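Local coordinates for phosphoenolpyruvate-protein phosphotransferase (Coxiella burnetii, PDB 3TRC) that probably transfers phosphate from phosphoenolpyruvate to a histidine of a partner protein, this piece being its GAF domain, at residues 22-25 with 26-30; 159-162 with 163-167; 12-15 with 16-20; 152-155 with 156-160. All coordinates share one frame; numbering follows the deposited sequence.

Interaction 1 (22-25 with 26-30)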
ATOM      1  N   ASN A  22      16.797  -3.202   0.147  1.00 19.05           N
ATOM      2  CA  ASN A  22      16.945  -3.265  -1.303  1.00 16.84           C
ATOM      3  C   ASN A  22      15.792  -4.031  -1.934  1.00 15.56           C
ATOM      4  O   ASN A  22      14.956  -4.592  -1.223  1.00 17.75           O
ATOM      5  CB  ASN A  22      18.288  -3.890  -1.701  1.00 17.41           C
ATOM      6  CG  ASN A  22      18.464  -5.285  -1.143  1.00 19.00           C
ATOM      7  OD1 ASN A  22      17.711  -6.198  -1.481  1.00 19.81           O
ATOM      8  ND2 ASN A  22      19.470  -5.461  -0.287  1.00 19.28           N
ATOM      9  N   LEU A  23      15.744  -4.045  -3.265  1.00 15.35           N
ATOM     10  CA  LEU A  23      14.645  -4.680  -3.978  1.00 17.19           C
ATOM     11  C   LEU A  23      14.597  -6.176  -3.716  1.00 15.50           C
ATOM     12  O   LEU A  23      13.532  -6.726  -3.455  1.00 14.64           O
ATOM     13  CB  LEU A  23      14.752  -4.438  -5.482  1.00 17.35           C
ATOM     14  CG  LEU A  23      13.628  -5.093  -6.302  1.00 20.06           C
ATOM     15  CD1 LEU A  23      12.271  -4.501  -5.940  1.00 21.02           C
ATOM     16  CD2 LEU A  23      13.893  -4.953  -7.784  1.00 22.89           C
ATOM     17  N   GLU A  24      15.751  -6.835  -3.790  1.00 16.10           N
ATOM     18  CA  GLU A  24      15.793  -8.282  -3.615  1.00 18.49           C
ATOM     19  C   GLU A  24      15.189  -8.685  -2.273  1.00 18.19           C
ATOM     20  O   GLU A  24      14.425  -9.647  -2.188  1.00 17.63           O
ATOM     21  CB  GLU A  24      17.226  -8.805  -3.728  1.00 22.67           C
ATOM     22  CG  GLU A  24      17.364 -10.283  -3.417  1.00 30.49           C
ATOM     23  CD  GLU A  24      18.811 -10.718  -3.281  1.00 39.37           C
ATOM     24  OE1 GLU A  24      19.694 -10.057  -3.870  1.00 42.05           O
ATOM     25  OE2 GLU A  24      19.065 -11.720  -2.577  1.00 41.67           O
ATOM     26  N   GLN A  25      15.529  -7.941  -1.225  1.00 16.48           N
ATOM     27  CA  GLN A  25      14.995  -8.231   0.094  1.00 17.68           C
ATOM     28  C   GLN A  25      13.485  -8.020   0.143  1.00 18.64           C
ATOM     29  O   GLN A  25      12.771  -8.783   0.793  1.00 18.70           O
ATOM     30  CB  GLN A  25      15.696  -7.393   1.165  1.00 23.36           C
ATOM     31  CG  GLN A  25      16.990  -7.997   1.651  1.00 31.71           C
ATOM     32  CD  GLN A  25      16.772  -9.329   2.345  1.00 35.64           C
ATOM     33  OE1 GLN A  25      17.087 -10.384   1.799  1.00 38.92           O
ATOM     34  NE2 GLN A  25      16.223  -9.284   3.551  1.00 38.12           N
ATOM     35  N   ALA A  26      12.997  -6.991  -0.544  1.00 15.79           N
ATOM     36  CA  ALA A  26      11.560  -6.730  -0.560  1.00 15.77           C
ATOM     37  C   ALA A  26      10.812  -7.870  -1.235  1.00 17.74           C
ATOM     38  O   ALA A  26       9.781  -8.326  -0.744  1.00 18.71           O
ATOM     39  CB  ALA A  26      11.254  -5.413  -1.252  1.00 18.07           C
ATOM     40  N   LEU A  27      11.342  -8.334  -2.360  1.00 14.74           N
ATOM     41  CA  LEU A  27      10.701  -9.404  -3.110  1.00 14.93           C
ATOM     42  C   LEU A  27      10.698 -10.694  -2.301  1.00 15.33           C
ATOM     43  O   LEU A  27       9.699 -11.408  -2.255  1.00 16.07           O
ATOM     44  CB  LEU A  27      11.420  -9.628  -4.444  1.00 15.79           C
ATOM     45  CG  LEU A  27      11.511  -8.404  -5.361  1.00 19.84           C
ATOM     46  CD1 LEU A  27      12.156  -8.774  -6.693  1.00 22.14           C
ATOM     47  CD2 LEU A  27      10.138  -7.798  -5.573  1.00 23.69           C
ATOM     48  N   LYS A  28      11.821 -10.988  -1.658  1.00 17.19           N
ATOM     49  CA  LYS A  28      11.940 -12.239  -0.917  1.00 19.72           C
ATOM     50  C   LYS A  28      11.019 -12.225   0.297  1.00 18.43           C
ATOM     51  O   LYS A  28      10.454 -13.250   0.678  1.00 19.57           O
ATOM     52  CB  LYS A  28      13.393 -12.498  -0.519  1.00 22.61           C
ATOM     53  CG  LYS A  28      14.312 -12.600  -1.726  1.00 28.03           C
ATOM     54  CD  LYS A  28      15.584 -13.371  -1.433  1.00 34.49           C
ATOM     55  CE  LYS A  28      16.336 -13.635  -2.731  1.00 35.37           C
ATOM     56  NZ  LYS A  28      15.403 -14.041  -3.830  1.00 35.96           N
ATOM     57  N   LEU A  29      10.860 -11.046   0.884  1.00 17.13           N
ATOM     58  CA  LEU A  29       9.998 -10.856   2.041  1.00 23.34           C
ATOM     59  C   LEU A  29       8.551 -11.121   1.652  1.00 20.86           C
ATOM     60  O   LEU A  29       7.812 -11.817   2.355  1.00 17.30           O
ATOM     61  CB  LEU A  29      10.170  -9.420   2.539  1.00 30.11           C
ATOM     62  CG  LEU A  29       9.310  -8.762   3.611  1.00 35.62           C
ATOM     63  CD1 LEU A  29       9.975  -7.450   4.002  1.00 37.30           C
ATOM     64  CD2 LEU A  29       7.892  -8.519   3.127  1.00 32.42           C
ATOM     65  N   VAL A  30       8.156 -10.569   0.512  1.00 17.83           N
ATOM     66  CA  VAL A  30       6.791 -10.698   0.022  1.00 16.22           C
ATOM     67  C   VAL A  30       6.367 -12.148  -0.244  1.00 14.94           C
ATOM     68  O   VAL A  30       5.305 -12.572   0.205  1.00 14.44           O
ATOM     69  CB  VAL A  30       6.568  -9.804  -1.216  1.00 16.36           C
ATOM     70  CG1 VAL A  30       5.237 -10.119  -1.877  1.00 17.43           C
ATOM     71  CG2 VAL A  30       6.651  -8.331  -0.812  1.00 16.96           C
TER

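Interaction 2 (159-162 with 163-167)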
ATOM      1  N   ILE A 159       9.901  -2.074  -8.062  1.00 15.04           N
ATOM      2  CA  ILE A 159      10.661  -2.484  -9.231  1.00 12.63           C
ATOM      3  C   ILE A 159      11.023  -1.291 -10.125  1.00 17.33           C
ATOM      4  O   ILE A 159      12.157  -1.169 -10.592  1.00 16.04           O
ATOM      5  CB  ILE A 159       9.895  -3.548 -10.038  1.00 14.97           C
ATOM      6  CG1 ILE A 159       9.672  -4.785  -9.159  1.00 13.70           C
ATOM      7  CG2 ILE A 159      10.637  -3.887 -11.328  1.00 15.13           C
ATOM      8  CD1 ILE A 159       8.795  -5.862  -9.793  1.00 16.85           C
ATOM      9  N   ALA A 160      10.059  -0.410 -10.355  1.00 13.89           N
ATOM     10  CA  ALA A 160      10.313   0.772 -11.170  1.00 14.91           C
ATOM     11  C   ALA A 160      11.400   1.647 -10.551  1.00 15.65           C
ATOM     12  O   ALA A 160      12.249   2.199 -11.256  1.00 18.96           O
ATOM     13  CB  ALA A 160       9.033   1.566 -11.373  1.00 17.70           C
ATOM     14  N   HIS A 161      11.373   1.774  -9.228  1.00 14.77           N
ATOM     15  CA  HIS A 161      12.345   2.605  -8.531  1.00 18.59           C
ATOM     16  C   HIS A 161      13.742   2.003  -8.649  1.00 21.15           C
ATOM     17  O   HIS A 161      14.712   2.715  -8.904  1.00 20.26           O
ATOM     18  CB  HIS A 161      11.952   2.779  -7.061  1.00 24.62           C
ATOM     19  CG  HIS A 161      12.895   3.639  -6.280  1.00 32.36           C
ATOM     20  ND1 HIS A 161      13.699   3.143  -5.275  1.00 38.71           N
ATOM     21  CD2 HIS A 161      13.169   4.963  -6.361  1.00 34.14           C
ATOM     22  CE1 HIS A 161      14.423   4.125  -4.767  1.00 39.79           C
ATOM     23  NE2 HIS A 161      14.120   5.239  -5.408  1.00 37.75           N
ATOM     24  N   ALA A 162      13.835   0.688  -8.469  1.00 22.11           N
ATOM     25  CA  ALA A 162      15.106  -0.017  -8.619  1.00 20.42           C
ATOM     26  C   ALA A 162      15.683   0.167 -10.020  1.00 20.69           C
ATOM     27  O   ALA A 162      16.879   0.417 -10.180  1.00 22.22           O
ATOM     28  CB  ALA A 162      14.931  -1.496  -8.311  1.00 18.69           C
ATOM     29  N   ARG A 163      14.830   0.038 -11.031  0.52 18.80           N
ATOM     30  CA  ARG A 163      15.248   0.231 -12.413  0.52 19.96           C
ATOM     31  C   ARG A 163      15.750   1.652 -12.642  0.52 21.93           C
ATOM     32  O   ARG A 163      16.787   1.863 -13.271  0.52 23.20           O
ATOM     33  CB  ARG A 163      14.102  -0.087 -13.375  0.52 20.08           C
ATOM     34  CG  ARG A 163      13.742  -1.556 -13.418  0.52 21.69           C
ATOM     35  CD  ARG A 163      12.943  -1.917 -14.656  0.52 25.74           C
ATOM     36  NE  ARG A 163      13.261  -3.269 -15.102  0.52 29.97           N
ATOM     37  CZ  ARG A 163      12.361  -4.171 -15.475  0.52 34.52           C
ATOM     38  NH1 ARG A 163      11.070  -3.874 -15.460  0.52 38.36           N
ATOM     39  NH2 ARG A 163      12.753  -5.376 -15.863  0.52 32.66           N
ATOM     40  N   ALA A 164      15.009   2.622 -12.116  1.00 22.32           N
ATOM     41  CA  ALA A 164      15.345   4.033 -12.300  1.00 24.56           C
ATOM     42  C   ALA A 164      16.645   4.425 -11.605  1.00 25.92           C
ATOM     43  O   ALA A 164      17.261   5.434 -11.953  1.00 24.92           O
ATOM     44  CB  ALA A 164      14.200   4.919 -11.822  1.00 21.55           C
ATOM     45  N   LYS A 165      17.052   3.633 -10.617  1.00 27.55           N
ATOM     46  CA  LYS A 165      18.279   3.895  -9.870  1.00 32.96           C
ATOM     47  C   LYS A 165      19.463   3.114 -10.431  1.00 33.13           C
ATOM     48  O   LYS A 165      20.585   3.237  -9.942  1.00 37.03           O
ATOM     49  CB  LYS A 165      18.085   3.552  -8.390  1.00 38.08           C
ATOM     50  CG  LYS A 165      17.239   4.559  -7.627  1.00 46.09           C
ATOM     51  CD  LYS A 165      18.031   5.830  -7.359  1.00 54.34           C
ATOM     52  CE  LYS A 165      17.145   6.954  -6.845  1.00 60.00           C
ATOM     53  NZ  LYS A 165      16.266   7.495  -7.918  1.00 62.31           N
ATOM     54  N   GLY A 166      19.206   2.301 -11.450  1.00 31.12           N
ATOM     55  CA  GLY A 166      20.243   1.489 -12.056  1.00 30.99           C
ATOM     56  C   GLY A 166      20.564   0.249 -11.245  1.00 33.52           C
ATOM     57  O   GLY A 166      21.596  -0.388 -11.453  1.00 37.08           O
ATOM     58  N   ALA A 167      19.668  -0.102 -10.327  1.00 30.05           N
ATOM     59  CA  ALA A 167      19.896  -1.217  -9.413  1.00 32.86           C
ATOM     60  C   ALA A 167      19.481  -2.569  -9.992  1.00 35.13           C
ATOM     61  O   ALA A 167      19.547  -3.586  -9.307  1.00 37.52           O
ATOM     62  CB  ALA A 167      19.193  -0.965  -8.085  1.00 31.78           C
TER

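Interaction 3 (12-15 with 16-20)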
ATOM      1  N   GLN A  12       1.062  -4.601   7.843  1.00 28.58           N
ATOM      2  CA  GLN A  12       2.354  -5.126   8.278  1.00 28.19           C
ATOM      3  C   GLN A  12       3.349  -5.303   7.128  1.00 27.63           C
ATOM      4  O   GLN A  12       4.526  -4.964   7.265  1.00 25.70           O
ATOM      5  CB  GLN A  12       2.172  -6.448   9.035  1.00 31.14           C
ATOM      6  CG  GLN A  12       3.470  -7.210   9.314  1.00 31.79           C
ATOM      7  CD  GLN A  12       4.316  -6.583  10.417  1.00 34.27           C
ATOM      8  OE1 GLN A  12       3.846  -5.735  11.177  1.00 33.77           O
ATOM      9  NE2 GLN A  12       5.573  -7.005  10.507  1.00 34.95           N
ATOM     10  N   ILE A  13       2.882  -5.832   6.000  0.80 25.42           N
ATOM     11  CA  ILE A  13       3.775  -6.079   4.871  0.80 23.82           C
ATOM     12  C   ILE A  13       4.171  -4.794   4.141  0.80 24.49           C
ATOM     13  O   ILE A  13       5.288  -4.681   3.647  0.80 26.05           O
ATOM     14  CB  ILE A  13       3.190  -7.094   3.871  0.80 22.05           C
ATOM     15  CG1 ILE A  13       4.247  -7.501   2.849  0.80 20.71           C
ATOM     16  CG2 ILE A  13       1.972  -6.518   3.160  0.80 26.36           C
ATOM     17  CD1 ILE A  13       3.837  -8.682   2.000  0.80 25.25           C
ATOM     18  N   THR A  14       3.254  -3.834   4.070  1.00 24.39           N
ATOM     19  CA  THR A  14       3.551  -2.549   3.439  1.00 27.85           C
ATOM     20  C   THR A  14       4.683  -1.913   4.239  1.00 30.26           C
ATOM     21  O   THR A  14       5.622  -1.346   3.679  1.00 29.90           O
ATOM     22  CB  THR A  14       2.316  -1.621   3.414  1.00 28.72           C
ATOM     23  OG1 THR A  14       1.235  -2.284   2.739  1.00 27.41           O
ATOM     24  CG2 THR A  14       2.628  -0.323   2.682  1.00 29.74           C
ATOM     25  N   GLN A  15       4.579  -2.040   5.559  1.00 29.14           N
ATOM     26  CA  GLN A  15       5.613  -1.604   6.491  1.00 33.03           C
ATOM     27  C   GLN A  15       6.949  -2.277   6.200  1.00 30.37           C
ATOM     28  O   GLN A  15       7.976  -1.613   6.058  1.00 29.10           O
ATOM     29  CB  GLN A  15       5.191  -1.946   7.919  1.00 37.18           C
ATOM     30  CG  GLN A  15       6.155  -1.478   8.983  1.00 43.12           C
ATOM     31  CD  GLN A  15       5.871  -0.061   9.421  1.00 49.66           C
ATOM     32  OE1 GLN A  15       6.284   0.897   8.767  1.00 52.43           O
ATOM     33  NE2 GLN A  15       5.149   0.084  10.527  1.00 50.27           N
ATOM     34  N   GLU A  16       6.931  -3.601   6.122  1.00 27.11           N
ATOM     35  CA  GLU A  16       8.151  -4.368   5.903  1.00 25.11           C
ATOM     36  C   GLU A  16       8.792  -4.104   4.536  1.00 24.31           C
ATOM     37  O   GLU A  16      10.014  -4.040   4.425  1.00 25.89           O
ATOM     38  CB  GLU A  16       7.895  -5.866   6.105  1.00 29.35           C
ATOM     39  CG  GLU A  16       7.761  -6.293   7.565  1.00 34.13           C
ATOM     40  CD  GLU A  16       7.614  -7.799   7.725  1.00 40.83           C
ATOM     41  OE1 GLU A  16       7.071  -8.451   6.808  1.00 41.28           O
ATOM     42  OE2 GLU A  16       8.046  -8.336   8.765  1.00 44.72           O
ATOM     43  N   VAL A  17       7.971  -3.947   3.501  1.00 24.66           N
ATOM     44  CA  VAL A  17       8.491  -3.649   2.167  1.00 23.10           C
ATOM     45  C   VAL A  17       9.197  -2.299   2.138  1.00 26.29           C
ATOM     46  O   VAL A  17      10.300  -2.178   1.612  1.00 26.60           O
ATOM     47  CB  VAL A  17       7.389  -3.679   1.084  1.00 23.24           C
ATOM     48  CG1 VAL A  17       7.932  -3.150  -0.246  1.00 22.33           C
ATOM     49  CG2 VAL A  17       6.844  -5.089   0.918  1.00 23.62           C
ATOM     50  N   ASN A  18       8.567  -1.282   2.714  1.00 27.03           N
ATOM     51  CA  ASN A  18       9.180   0.042   2.713  1.00 28.90           C
ATOM     52  C   ASN A  18      10.439   0.118   3.573  1.00 24.96           C
ATOM     53  O   ASN A  18      11.288   0.976   3.358  1.00 32.81           O
ATOM     54  CB  ASN A  18       8.167   1.121   3.099  1.00 31.34           C
ATOM     55  CG  ASN A  18       7.261   1.496   1.945  1.00 35.16           C
ATOM     56  OD1 ASN A  18       7.539   1.163   0.792  1.00 36.41           O
ATOM     57  ND2 ASN A  18       6.178   2.200   2.244  1.00 35.27           N
ATOM     58  N   ALA A  19      10.566  -0.796   4.532  1.00 26.38           N
ATOM     59  CA  ALA A  19      11.737  -0.844   5.409  1.00 25.64           C
ATOM     60  C   ALA A  19      12.859  -1.724   4.853  1.00 29.72           C
ATOM     61  O   ALA A  19      13.981  -1.708   5.356  1.00 31.96           O
ATOM     62  CB  ALA A  19      11.342  -1.311   6.804  1.00 29.63           C
ATOM     63  N   ALA A  20      12.552  -2.495   3.818  1.00 25.49           N
ATOM     64  CA  ALA A  20      13.555  -3.344   3.188  1.00 21.17           C
ATOM     65  C   ALA A  20      14.695  -2.503   2.623  1.00 21.61           C
ATOM     66  O   ALA A  20      14.467  -1.451   2.031  1.00 19.81           O
ATOM     67  CB  ALA A  20      12.923  -4.189   2.095  1.00 22.84           C
TER

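Interaction 4 (152-155 with 156-160)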
ATOM      1  N   ALA A 152       0.560  -5.789  -5.396  1.00 19.17           N
ATOM      2  CA  ALA A 152       1.293  -5.736  -6.658  1.00 18.07           C
ATOM      3  C   ALA A 152       1.547  -4.307  -7.134  1.00 18.02           C
ATOM      4  O   ALA A 152       2.527  -4.043  -7.834  1.00 15.97           O
ATOM      5  CB  ALA A 152       0.561  -6.531  -7.740  1.00 18.23           C
ATOM      6  N   ILE A 153       0.655  -3.388  -6.778  1.00 17.25           N
ATOM      7  CA  ILE A 153       0.863  -1.980  -7.095  1.00 19.90           C
ATOM      8  C   ILE A 153       2.121  -1.482  -6.391  1.00 21.35           C
ATOM      9  O   ILE A 153       2.923  -0.747  -6.966  1.00 20.56           O
ATOM     10  CB  ILE A 153      -0.350  -1.132  -6.682  1.00 19.74           C
ATOM     11  CG1 ILE A 153      -1.587  -1.620  -7.439  1.00 23.46           C
ATOM     12  CG2 ILE A 153      -0.091   0.343  -6.950  1.00 20.97           C
ATOM     13  CD1 ILE A 153      -2.886  -1.024  -6.967  1.00 27.22           C
ATOM     14  N   HIS A 154       2.291  -1.906  -5.145  1.00 19.20           N
ATOM     15  CA  HIS A 154       3.459  -1.540  -4.354  1.00 20.99           C
ATOM     16  C   HIS A 154       4.708  -2.150  -4.987  1.00 17.63           C
ATOM     17  O   HIS A 154       5.724  -1.482  -5.154  1.00 16.99           O
ATOM     18  CB  HIS A 154       3.273  -2.046  -2.920  1.00 25.35           C
ATOM     19  CG  HIS A 154       4.132  -1.362  -1.902  1.00 28.22           C
ATOM     20  ND1 HIS A 154       5.088  -0.421  -2.232  1.00 28.53           N
ATOM     21  CD2 HIS A 154       4.181  -1.487  -0.556  1.00 25.21           C
ATOM     22  CE1 HIS A 154       5.684   0.001  -1.133  1.00 24.60           C
ATOM     23  NE2 HIS A 154       5.154  -0.632  -0.099  1.00 27.21           N
ATOM     24  N   LEU A 155       4.628  -3.432  -5.336  1.00 16.43           N
ATOM     25  CA  LEU A 155       5.747  -4.121  -5.969  1.00 15.21           C
ATOM     26  C   LEU A 155       6.160  -3.456  -7.279  1.00 13.64           C
ATOM     27  O   LEU A 155       7.350  -3.354  -7.581  1.00 16.78           O
ATOM     28  CB  LEU A 155       5.404  -5.590  -6.207  1.00 17.88           C
ATOM     29  CG  LEU A 155       5.063  -6.369  -4.932  1.00 21.65           C
ATOM     30  CD1 LEU A 155       4.703  -7.803  -5.267  1.00 20.64           C
ATOM     31  CD2 LEU A 155       6.225  -6.323  -3.953  1.00 26.03           C
ATOM     32  N   ALA A 156       5.180  -3.007  -8.056  1.00 14.24           N
ATOM     33  CA  ALA A 156       5.468  -2.313  -9.310  1.00 14.13           C
ATOM     34  C   ALA A 156       6.302  -1.062  -9.057  1.00 13.86           C
ATOM     35  O   ALA A 156       7.280  -0.793  -9.764  1.00 15.61           O
ATOM     36  CB  ALA A 156       4.174  -1.958 -10.040  1.00 14.31           C
ATOM     37  N   ALA A 157       5.919  -0.295  -8.040  1.00 15.31           N
ATOM     38  CA  ALA A 157       6.643   0.924  -7.704  1.00 17.81           C
ATOM     39  C   ALA A 157       8.063   0.606  -7.264  1.00 17.39           C
ATOM     40  O   ALA A 157       9.006   1.299  -7.632  1.00 18.63           O
ATOM     41  CB  ALA A 157       5.911   1.700  -6.612  1.00 17.61           C
ATOM     42  N   GLU A 158       8.213  -0.445  -6.469  1.00 18.28           N
ATOM     43  CA  GLU A 158       9.530  -0.845  -5.989  1.00 20.63           C
ATOM     44  C   GLU A 158      10.442  -1.295  -7.133  1.00 16.16           C
ATOM     45  O   GLU A 158      11.617  -0.936  -7.181  1.00 17.21           O
ATOM     46  CB  GLU A 158       9.396  -1.928  -4.916  1.00 21.27           C
ATOM     47  CG  GLU A 158       8.607  -1.460  -3.688  1.00 26.09           C
ATOM     48  CD  GLU A 158       9.317  -0.354  -2.920  1.00 33.30           C
ATOM     49  OE1 GLU A 158      10.517  -0.517  -2.633  1.00 33.43           O
ATOM     50  OE2 GLU A 158       8.684   0.681  -2.613  1.00 36.91           O
ATOM     51  N   ILE A 159       9.901  -2.074  -8.062  1.00 15.04           N
ATOM     52  CA  ILE A 159      10.661  -2.484  -9.231  1.00 12.63           C
ATOM     53  C   ILE A 159      11.023  -1.291 -10.125  1.00 17.33           C
ATOM     54  O   ILE A 159      12.157  -1.169 -10.592  1.00 16.04           O
ATOM     55  CB  ILE A 159       9.895  -3.548 -10.038  1.00 14.97           C
ATOM     56  CG1 ILE A 159       9.672  -4.785  -9.159  1.00 13.70           C
ATOM     57  CG2 ILE A 159      10.637  -3.887 -11.328  1.00 15.13           C
ATOM     58  CD1 ILE A 159       8.795  -5.862  -9.793  1.00 16.85           C
ATOM     59  N   ALA A 160      10.059  -0.410 -10.355  1.00 13.89           N
ATOM     60  CA  ALA A 160      10.313   0.772 -11.170  1.00 14.91           C
ATOM     61  C   ALA A 160      11.400   1.647 -10.551  1.00 15.65           C
ATOM     62  O   ALA A 160      12.249   2.199 -11.256  1.00 18.96           O
ATOM     63  CB  ALA A 160       9.033   1.566 -11.373  1.00 17.70           C
TER

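Interaction 1 (22-25 with 26-30)
Leu23 and Leu27 make the apolar part of this contact: CD1 of Leu23 lies 3.9 Å from CD2 of Leu27, the two side chains crossing at a slant. Leu23 reaches forward because its CG stands anti to the backbone N (chi1 179°), while CG of Leu27 leans back over the carbonyl oxygen of Leu23. Among the backbone bonds, Leu27 N to Leu23 O measures 2.9 Å. Ala26 N, Lys28 N and Leu29 N bond in the same i to i+4 manner to Asn22 O, Glu24 O and Gln25 O.

These are the N-terminal turns of helix 23-37 of the GAF domain, and Asn22 is the N-cap. OD1 of Asn22 accepts from Gln25 N at 2.8 Å, with an N-H...O angle of 161°, and so satisfies an amide of the first turn. Leu27 is buried against strand 42-49, and Leu23 packs on helix 142-164.

In the charged pair, the carboxylate oxygen and CG of Glu24 lie against CE of the lysine. Glu24 OE2 is 3.3 Å from Lys28 CE, but Lys28 NZ, turned aside at chi4, stays 4.5 Å from Glu24 OE2, too far for a salt bridge. The ammonium instead makes a weak hydrogen bond to Met58 O.

Interaction 2 (159-162 with 163-167)
His161 and Lys165 meet through complementary torsions: the imidazole swings forward, its CG opposite the backbone N (chi1 -179°), while Lys165 folds back with bends at chi2 and chi4. Lys165 CG thus sits over one face of the His161 ring, 4.1 Å from its centroid and displaced toward the rim, a CH-pi contact. CE of Lys165 comes within 3.8 Å of His161 NE2. The ring also meets His161 of the second subunit, the planes nearly perpendicular.

On another side of the helix, Ile159 and Arg163 run side by side. In the conformer given here, CG2 of Ile159 lies over one face of the guanidinium and Arg163 NH2 makes a weak hydrogen bond with Cys48 O, a placement less certain because the arginine was modelled in two.

Arg163 N bonds to Ile159 O and Ala164 N to Ala160 O. Lys165 N makes a weak bond to His161 O and also reaches Ala162 O at 3.3 Å. On the opposite face of its carbonyl plane, Ala162 O accepts from Ala167 N at 2.8 Å. This last bond, that from Gly166 N to Arg163 O and the positive phi of Gly166 (79°) define a Schellman motif, the C-terminal cap of helix 142-164.

Interaction 3 (12-15 with 16-20)
Val17 N gives Ile13 O the shortest polar bond of this contact, 2.8 Å with an N-H...O angle of 162°. CG2 of Val17 presses on Ile13 O at 3.2 Å. In the isoleucine conformer given, one of two modelled, Val17 CG2 also lies 4.0 Å from Ile13 CG1; the two branched side chains lie alongside each other and point the same way. That CG1 is within range because it stands opposite the backbone N of Ile13 (chi1 -170°), which directs it along the helix toward the next turn.

Glu16 N bonds to Gln12 O and Asn18 N to Thr14 O, each spanning one turn. The matching bond from Ala19 N to Gln15 O is weak.

Gln12 and Glu16 also pair through their side chains. Gln12 bends at chi2 and brings NE2 to 3.3 Å from Glu16 OE2, a weak hydrogen bond with the amide and carboxylate planes 64° apart. The stronger partner of this carboxylate is Arg33, which makes a salt bridge with Glu16 OE1, so the arginine probably does more than the amide to steady the group. Thr14 OG1 turns back to Leu10 O within the helix.

All this belongs to the last turns of helix 3-19. Ile13, Glu16 and Val17 lean on helix 23-37, Thr14, Val17 and Asn18 touch His154 of helix 142-164, and Thr14, Gln15 and Asn18 pack against Ile153 of the second subunit.

Interaction 4 (152-155 with 156-160)
Glu158 bends back toward His154, one turn earlier, and its side chain can be followed atom by atom. CB of Glu158 lies near two carbonyl oxygens, 3.6 Å from Leu155 O and 3.7 Å from His154 O. CG of Glu158 comes closer, 3.2 Å from His154 O, and lies 3.9 Å from His154 ND1. A bend at chi2 (-66°) then brings CD of Glu158 to 4.1 Å from His154 CE1. At the tip, Glu158 OE2 approaches His154 CE1 to 3.4 Å. The carboxylate plane is nearly perpendicular to the imidazole, 87° between them, although the two side chains run side by side. The carboxylate would probably make the surroundings of the imidazole more negative.

This pair lies on helix 142-164 of the GAF domain, a long helix against one side of the antiparallel sheet, with helices 3-19 and 23-37 beside it. The imidazole is packed against helix 3-19, where Glu158 also touches Asn18. Ala152 and Ala156 turn to strand 114-122, whereas Leu155 reaches Leu45 of strand 42-49 and Val30 of helix 23-37.

The backbone is regular throughout. Ile159 N bonds to Leu155 O at 2.9 Å, and CG1 of Ile159 folds over that same oxygen. Glu158 N, Ala156 N and Ala157 N bond to His154 O, Ala152 O and Ile153 O, each again four residues back along the chain. On the side of the helix that meets the second subunit, Ala157 packs on Asn18 of that neighbouring chain.

Overall arrangement
From the N terminus, interaction 3 comes first, in the last turns of helix 3-19; interaction 1 follows at the start of helix 23-37, and interactions 4 and 2 succeed one another along helix 142-164, sharing Ile159 and Ala160. Each is local to its helix, interaction 2 running on past the end of helix 142-164, and none encloses another. The long-range ties run between them. Leu29 and Val30 join interaction 1 to interaction 3, Val30 and Leu155 join it to interaction 4, and Leu23 meets Ala162 of interaction 2. Asn18 and His154 link interactions 3 and 4, while interactions 2 and 3 stay about 8 Å apart at their nearest atoms. Interactions 2, 3 and 4 also touch the second subunit.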